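Local coordinates for computationally designed four-helix bundle protein (Synthetic construct, PDB 3U3B) that is of unknown function but folds as a hyperthermostable four-helix bundle whose hydrophobic core was completely redesigned by flexible-backbone computation, at residues 64-68 and 93-97. Numbering follows the deposited sequence.
Sequences VLHTI and KLDMV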
loop_
_atom_site.group_PDB
_atom_site.type_symbol
_atom_site.label_atom_id
_atom_site.label_comp_id
_atom_site.label_asym_id
_atom_site.label_seq_id
_atom_site.Cartn_x
_atom_site.Cartn_y
_atom_site.Cartn_z
ATOM N N VAL A 64 -7.834 -3.980 -2.958
ATOM C CA VAL A 64 -7.413 -3.542 -1.622
ATOM C C VAL A 64 -6.561 -2.276 -1.697
ATOM O O VAL A 64 -6.770 -1.340 -0.931
ATOM C CB VAL A 64 -6.682 -4.651 -0.844
ATOM C CG1 VAL A 64 -6.380 -4.176 0.598
ATOM C CG2 VAL A 64 -7.553 -5.904 -0.794
ATOM N N LEU A 65 -5.617 -2.230 -2.627
ATOM C CA LEU A 65 -4.820 -1.030 -2.818
ATOM C C LEU A 65 -5.695 0.180 -3.143
ATOM O O LEU A 65 -5.484 1.285 -2.621
ATOM C CB LEU A 65 -3.786 -1.247 -3.917
ATOM C CG LEU A 65 -2.717 -2.286 -3.567
ATOM C CD1 LEU A 65 -1.897 -2.640 -4.830
ATOM C CD2 LEU A 65 -1.841 -1.829 -2.385
ATOM N N HIS A 66 -6.697 -0.027 -3.983
ATOM C CA HIS A 66 -7.608 1.047 -4.337
ATOM C C HIS A 66 -8.314 1.566 -3.091
ATOM O O HIS A 66 -8.489 2.776 -2.915
ATOM C CB HIS A 66 -8.636 0.551 -5.343
ATOM C CG HIS A 66 -9.632 1.591 -5.738
ATOM N ND1 HIS A 66 -9.269 2.774 -6.344
ATOM C CD2 HIS A 66 -10.978 1.629 -5.609
ATOM C CE1 HIS A 66 -10.352 3.494 -6.577
ATOM N NE2 HIS A 66 -11.401 2.823 -6.138
ATOM N N THR A 67 -8.710 0.645 -2.221
ATOM C CA THR A 67 -9.363 1.022 -0.968
ATOM C C THR A 67 -8.438 1.850 -0.081
ATOM O O THR A 67 -8.870 2.826 0.536
ATOM C CB THR A 67 -9.844 -0.203 -0.183
ATOM O OG1 THR A 67 -10.811 -0.933 -0.955
ATOM C CG2 THR A 67 -10.487 0.240 1.089
ATOM N N ILE A 68 -7.167 1.468 -0.001
ATOM C CA ILE A 68 -6.215 2.226 0.790
ATOM C C ILE A 68 -6.022 3.651 0.220
ATOM O O ILE A 68 -5.991 4.612 0.969
ATOM C CB ILE A 68 -4.859 1.498 0.890
ATOM C CG1 ILE A 68 -5.013 0.160 1.636
ATOM C CG2 ILE A 68 -3.826 2.401 1.528
ATOM C CD1 ILE A 68 -3.861 -0.810 1.365
ATOM N N LYS A 93 -5.437 -3.185 6.200
ATOM C CA LYS A 93 -5.528 -3.436 4.770
ATOM C C LYS A 93 -4.192 -3.763 4.142
ATOM O O LYS A 93 -4.121 -4.543 3.215
ATOM C CB LYS A 93 -6.105 -2.232 4.034
ATOM C CG LYS A 93 -7.579 -2.115 4.196
ATOM C CD LYS A 93 -8.101 -0.900 3.459
ATOM C CE LYS A 93 -9.510 -0.582 3.944
ATOM N NZ LYS A 93 -10.336 -1.832 4.061
ATOM N N LEU A 94 -3.144 -3.110 4.604
ATOM C CA LEU A 94 -1.833 -3.369 4.061
ATOM C C LEU A 94 -1.438 -4.824 4.362
ATOM O O LEU A 94 -0.780 -5.478 3.561
ATOM C CB LEU A 94 -0.820 -2.403 4.659
ATOM C CG LEU A 94 0.436 -2.230 3.805
ATOM C CD1 LEU A 94 0.089 -1.694 2.401
ATOM C CD2 LEU A 94 1.429 -1.313 4.521
ATOM N N ASP A 95 -1.820 -5.312 5.532
ATOM C CA ASP A 95 -1.560 -6.697 5.884
ATOM C C ASP A 95 -2.371 -7.653 5.009
ATOM O O ASP A 95 -1.902 -8.713 4.652
ATOM C CB ASP A 95 -1.873 -6.926 7.351
ATOM C CG ASP A 95 -0.892 -6.216 8.274
ATOM O OD1 ASP A 95 0.200 -5.807 7.794
ATOM O OD2 ASP A 95 -1.222 -6.062 9.478
ATOM N N MET A 96 -3.593 -7.264 4.673
ATOM C CA MET A 96 -4.389 -8.009 3.712
ATOM C C MET A 96 -3.650 -8.080 2.378
ATOM O O MET A 96 -3.601 -9.141 1.755
ATOM C CB MET A 96 -5.770 -7.357 3.532
ATOM C CG MET A 96 -6.719 -7.615 4.690
ATOM S SD MET A 96 -8.124 -6.470 4.798
ATOM C CE MET A 96 -8.746 -6.524 3.108
ATOM N N VAL A 97 -3.070 -6.960 1.951
ATOM C CA VAL A 97 -2.345 -6.907 0.682
ATOM C C VAL A 97 -1.179 -7.873 0.730
ATOM O O VAL A 97 -0.929 -8.600 -0.216
ATOM C CB VAL A 97 -1.800 -5.488 0.363
ATOM C CG1 VAL A 97 -0.840 -5.538 -0.820
ATOM C CG2 VAL A 97 -2.933 -4.533 0.082
#
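The flat group that meets side chains across this contact is the peptide joining Lys93 to Leu94, and two methyls from segment 64-68 lie on the same face of it. CD1 of Ile68 sits almost squarely over that face, 4.0 Å from N of Leu94, while CG1 of Val64 approaches tilted from the plane, 3.5 Å from O of Lys93. That oxygen also accepts the helical hydrogen bond from N of Val97. Val64 turns this methyl into the interface because a chi1 of -175° carries CG1 to the side facing away from its own N, and there it also packs 3.5 Å from CG2 of Val97, the two valines lying alongside each other and pointing opposite ways. The other branch of Val64, CG2, is met by CE of Met96 at the more open side. Val97 CG2 is shared further: Leu65 CD2 reaches it at 3.8 Å, coming in across it roughly perpendicular, and Ile68 CD1 lies nearby. These contacts join helices 59-76 and 84-102, consecutive antiparallel members of the four-helix bundle, whose local axes make an angle of 159° and approach to 9.6 Å. Deeper in the core, Leu65 packs on Val46 and Met49 of helix 36-56, and Leu94 on Val22 and Ile26 of helix 3-30. Lys93, though partly exposed, lays its aliphatic chain against helix 59-76, with CB 3.6 Å and CD 3.7 Å from CG1 of Ile68. An alanine here would keep CB against Ile68 but is likely to uncover the outer side of that isoleucine, since the methylenes beyond would be gone. Thr67 borders the same lysine with its methyl, although their closest carbons are modelled too near each other to be trusted, and its OG1 turns to a hydrogen bond with O of Lys63 in its own helix.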